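Local coordinates for protein succinate dehydrogenase subunit A (Mycolicibacterium smegmatis, PDB 7D6V) that probably oxidises succinate to fumarate as the FAD-carrying flavoprotein subunit of a membrane-bound succinate:quinone oxidoreductase, feeding electrons into the respiratory chain, at residues Gly280-Phe285 with Arg327-Glu332; Val344-Ala349 with Met381-Thr386. One frame throughout, in Å; residues are numbered along the deposited sequence.

Contact 1 of 2, residues Gly280-Phe285 with Arg327-Glu332; sequences GKRFMF and RAINAE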
# COMPACT_ATOMS: atom_id res chain seq x y z
N GLY A 280 33.92 -11.03 18.68
CA GLY A 280 34.74 -11.28 17.50
C GLY A 280 34.10 -11.10 16.14
O GLY A 280 33.02 -11.64 15.87
N LYS A 281 34.77 -10.36 15.26
CA LYS A 281 34.42 -10.31 13.84
C LYS A 281 34.92 -11.59 13.19
O LYS A 281 36.13 -11.82 13.11
CB LYS A 281 35.03 -9.08 13.18
CG LYS A 281 34.35 -8.65 11.89
CD LYS A 281 35.24 -7.70 11.09
CE LYS A 281 35.83 -6.61 11.97
NZ LYS A 281 34.90 -5.48 12.16
N ARG A 282 34.00 -12.43 12.72
CA ARG A 282 34.30 -13.85 12.54
C ARG A 282 34.34 -14.29 11.08
O ARG A 282 34.29 -15.50 10.81
CB ARG A 282 33.31 -14.69 13.34
CG ARG A 282 31.97 -14.94 12.68
CD ARG A 282 31.09 -13.73 12.53
NE ARG A 282 29.81 -14.13 11.95
CZ ARG A 282 29.58 -14.28 10.66
NH1 ARG A 282 28.38 -14.65 10.23
NH2 ARG A 282 30.56 -14.10 9.78
N PHE A 283 34.43 -13.36 10.14
CA PHE A 283 34.79 -13.71 8.78
C PHE A 283 36.29 -13.88 8.59
O PHE A 283 36.77 -13.86 7.45
CB PHE A 283 34.27 -12.67 7.79
CG PHE A 283 32.87 -12.92 7.32
CD1 PHE A 283 31.98 -11.88 7.14
CD2 PHE A 283 32.45 -14.21 7.02
CE1 PHE A 283 30.70 -12.12 6.69
CE2 PHE A 283 31.18 -14.45 6.58
CZ PHE A 283 30.30 -13.41 6.42
N MET A 284 37.03 -14.02 9.69
CA MET A 284 38.49 -14.13 9.68
C MET A 284 39.14 -12.86 9.14
O MET A 284 40.28 -12.88 8.66
CB MET A 284 38.97 -15.35 8.89
N PHE A 285 38.42 -11.74 9.22
CA PHE A 285 38.91 -10.45 8.73
C PHE A 285 37.94 -9.33 9.09
O PHE A 285 37.61 -8.49 8.25
CB PHE A 285 39.11 -10.49 7.22
N ARG A 327 27.26 -20.06 4.81
CA ARG A 327 27.93 -21.14 5.54
C ARG A 327 28.61 -20.61 6.79
O ARG A 327 28.57 -21.26 7.85
CB ARG A 327 28.94 -21.86 4.65
CG ARG A 327 28.32 -22.65 3.53
CD ARG A 327 29.36 -23.36 2.68
NE ARG A 327 28.74 -24.10 1.60
CZ ARG A 327 29.41 -24.77 0.67
NH1 ARG A 327 30.73 -24.80 0.69
NH2 ARG A 327 28.75 -25.43 -0.28
N ALA A 328 29.23 -19.44 6.71
CA ALA A 328 29.81 -18.85 7.91
C ALA A 328 28.74 -18.56 8.95
O ALA A 328 28.93 -18.82 10.14
CB ALA A 328 30.57 -17.57 7.56
N ILE A 329 27.59 -18.02 8.52
CA ILE A 329 26.52 -17.70 9.45
C ILE A 329 25.98 -18.97 10.11
O ILE A 329 25.76 -19.01 11.33
CB ILE A 329 25.40 -16.92 8.74
CG1 ILE A 329 25.93 -15.56 8.27
CG2 ILE A 329 24.22 -16.72 9.67
CD1 ILE A 329 24.89 -14.71 7.58
N ASN A 330 25.76 -20.02 9.32
CA ASN A 330 25.28 -21.28 9.88
C ASN A 330 26.28 -21.86 10.88
O ASN A 330 25.90 -22.30 11.97
CB ASN A 330 25.01 -22.29 8.76
CG ASN A 330 23.58 -22.24 8.28
OD1 ASN A 330 22.84 -21.30 8.56
ND2 ASN A 330 23.18 -23.26 7.53
N ALA A 331 27.57 -21.87 10.51
CA ALA A 331 28.58 -22.41 11.41
C ALA A 331 28.65 -21.63 12.71
O ALA A 331 28.75 -22.22 13.79
CB ALA A 331 29.94 -22.41 10.71
N GLU A 332 28.58 -20.30 12.63
CA GLU A 332 28.67 -19.49 13.84
C GLU A 332 27.39 -19.52 14.66
O GLU A 332 27.43 -19.22 15.86
CB GLU A 332 29.04 -18.06 13.48
CG GLU A 332 30.48 -17.94 13.06
CD GLU A 332 31.42 -17.86 14.24
OE1 GLU A 332 31.16 -17.05 15.15
OE2 GLU A 332 32.43 -18.60 14.25
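Arg282 lies across the helix formed by Arg327-Glu332 and meets Ala328, Ile329 and Glu332, which line one flank of successive turns. Its NH1 comes to 3.3 Å from Ile329 CG1, the methylene sitting at the guanidinium edge, while Glu332 CG and the carbonyl oxygen of Ala328 lie over one face. One residue further on, Phe283 brings CE2 to 3.3 Å from Ala328 CB, and Arg282 NH2 hangs 3.2 Å above the plane of the Phe283 ring, over its centre. An alanine suits this point because its single methyl lets both ring and guanidinium approach the helix. This is the closely packed apolar side, and Ile329 is its one buried residue.

On the Glu332 side aliphatic groups touch but the charges do not pair. Arg282 and Glu332 slide past each other in opposite directions, with carboxylate and guanidinium planes 55° apart, and Glu332 OE1 meets aliphatic Arg282 CG. Arg282 NE and Glu332 OE1 stay 4.5 Å apart, too far for a salt bridge, and OE1 is hydrogen-bonded to Asn277 instead. Solvent reaches Met284 and Ala331. Opposite charges probably still attract, but the loop is probably held mainly by van der Waals contact of the arginine and phenylalanine side chains.

Contact 2 of 2, residues Val344-Ala349 with Met381-Thr386; sequences VYLDIA and MEVGPT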
# COMPACT_ATOMS: atom_id res chain seq x y z
N VAL A 344 22.55 -13.31 13.53
CA VAL A 344 23.81 -12.60 13.72
C VAL A 344 23.50 -11.11 13.83
O VAL A 344 22.34 -10.70 13.80
CB VAL A 344 24.82 -12.88 12.59
CG1 VAL A 344 25.32 -14.31 12.66
CG2 VAL A 344 24.20 -12.60 11.23
N TYR A 345 24.54 -10.30 13.97
CA TYR A 345 24.37 -8.92 14.42
C TYR A 345 24.38 -7.89 13.29
O TYR A 345 23.41 -7.16 13.12
CB TYR A 345 25.43 -8.58 15.47
CG TYR A 345 25.02 -9.06 16.84
CD1 TYR A 345 23.76 -8.77 17.34
CD2 TYR A 345 25.88 -9.81 17.62
CE1 TYR A 345 23.37 -9.20 18.59
CE2 TYR A 345 25.50 -10.25 18.87
CZ TYR A 345 24.25 -9.95 19.35
OH TYR A 345 23.87 -10.39 20.60
N LEU A 346 25.46 -7.82 12.50
CA LEU A 346 25.57 -6.82 11.43
C LEU A 346 25.43 -5.40 11.99
O LEU A 346 24.46 -4.69 11.76
CB LEU A 346 24.53 -7.08 10.32
CG LEU A 346 24.52 -6.14 9.11
CD1 LEU A 346 25.63 -6.46 8.13
CD2 LEU A 346 23.17 -6.19 8.42
N ASP A 347 26.44 -5.02 12.78
CA ASP A 347 26.47 -3.70 13.38
C ASP A 347 27.09 -2.68 12.43
O ASP A 347 28.22 -2.87 11.95
CB ASP A 347 27.24 -3.71 14.70
CG ASP A 347 28.54 -4.47 14.60
OD1 ASP A 347 28.78 -5.11 13.56
OD2 ASP A 347 29.32 -4.43 15.58
N ILE A 348 26.35 -1.61 12.15
CA ILE A 348 26.85 -0.47 11.40
C ILE A 348 26.99 0.76 12.28
O ILE A 348 27.49 1.80 11.82
CB ILE A 348 25.95 -0.18 10.18
CG1 ILE A 348 26.66 0.72 9.17
CG2 ILE A 348 24.66 0.47 10.63
CD1 ILE A 348 27.90 0.10 8.60
N ALA A 349 26.56 0.68 13.54
CA ALA A 349 26.65 1.83 14.44
C ALA A 349 28.09 2.21 14.72
O ALA A 349 28.48 3.38 14.58
CB ALA A 349 25.91 1.53 15.74
N MET A 381 21.96 -4.90 14.35
CA MET A 381 20.76 -5.55 13.86
C MET A 381 20.74 -7.00 14.32
O MET A 381 21.58 -7.44 15.12
CB MET A 381 20.68 -5.42 12.34
CG MET A 381 20.72 -3.98 11.87
SD MET A 381 20.98 -3.82 10.10
CE MET A 381 22.34 -2.65 10.08
N GLU A 382 19.77 -7.77 13.84
CA GLU A 382 19.54 -9.14 14.28
C GLU A 382 19.29 -10.03 13.06
O GLU A 382 18.29 -10.73 12.98
CB GLU A 382 18.38 -9.21 15.26
CG GLU A 382 18.41 -10.43 16.16
CD GLU A 382 19.27 -10.22 17.38
OE1 GLU A 382 19.58 -9.05 17.69
OE2 GLU A 382 19.61 -11.22 18.05
N VAL A 383 20.18 -9.97 12.09
CA VAL A 383 19.91 -10.52 10.77
C VAL A 383 20.19 -12.02 10.74
O VAL A 383 20.92 -12.56 11.58
CB VAL A 383 20.71 -9.78 9.69
CG1 VAL A 383 20.32 -8.32 9.66
CG2 VAL A 383 22.20 -9.93 9.96
N GLY A 384 19.61 -12.70 9.75
CA GLY A 384 19.76 -14.12 9.56
C GLY A 384 19.09 -14.60 8.29
O GLY A 384 18.40 -13.83 7.60
N PRO A 385 19.27 -15.87 7.94
CA PRO A 385 18.71 -16.38 6.68
C PRO A 385 17.19 -16.32 6.65
O PRO A 385 16.52 -16.67 7.62
CB PRO A 385 19.22 -17.83 6.63
CG PRO A 385 20.41 -17.85 7.52
CD PRO A 385 20.11 -16.87 8.62
N THR A 386 16.65 -15.91 5.50
CA THR A 386 15.22 -15.74 5.32
C THR A 386 14.77 -16.32 3.99
O THR A 386 15.42 -16.09 2.96
CB THR A 386 14.82 -14.26 5.44
OG1 THR A 386 13.40 -14.12 5.34
CG2 THR A 386 15.49 -13.41 4.37
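Val344 and Val383 are joined through the backbone: Val344 N donates to Val383 O over 2.6 Å, and the N-H points almost straight at the oxygen (172°). CA-H...O contacts continue the backbone pairing. Glu382 CA approaches Val344 O at 3.2 Å, and Tyr345 CA approaches Met381 O.

The apolar contacts gather on one flank. With CG1 anti to the carbonyl carbon (chi1 -61°), Val383 CG2 is left between N and carbonyl carbon, where the methyl faces both Val344 CG2, at 3.6 Å, and Leu346 CB. Leu346 CD2 reaches Met381 SD at 3.6 Å as the two side chains pass obliquely, and Met381 CE continues to Ile348 CG2, 3.9 Å away. Beta-branched valines place methyls close beside the paired backbones, whereas the long, unbranched methionine can run on to the isoleucine.

The polar side chains take another direction. Tyr345 and Glu382 lie side by side and point the same way, ring and carboxylate planes perpendicular, with Glu382 OE1 3.9 Å from Tyr345 CE1. Met381 O sits at the edge of the tyrosine ring, near its plane.

The loop Val344-Ala349, leading from helix 322-334 to helix 354-360, thus lies against the start of strand 383-395. Leu346 and Val383 both touch Thr251, and Met381 touches Met253, on the antiparallel neighbour, strand 246-253.

In the fold
Contact 1 closes before contact 2 opens along the chain, and their centres lie about 12 Å apart on the same side of the chain's centre. Helix 322-334, which carries one half of contact 1, leads into the loop that supplies 344-349; helices 354-360 and 362-372 then intervene before strand 383-395. The two contacts touch through Val344, whose CG1 packs on Arg282 and Ile329, while Ile329 also meets Pro385. Through these contacts the surface loop, the helix and the start of strand 383-395 pack on one another, from the partly exposed first contact to the buried second, consistent with both belonging to the FAD-binding region of the flavoprotein.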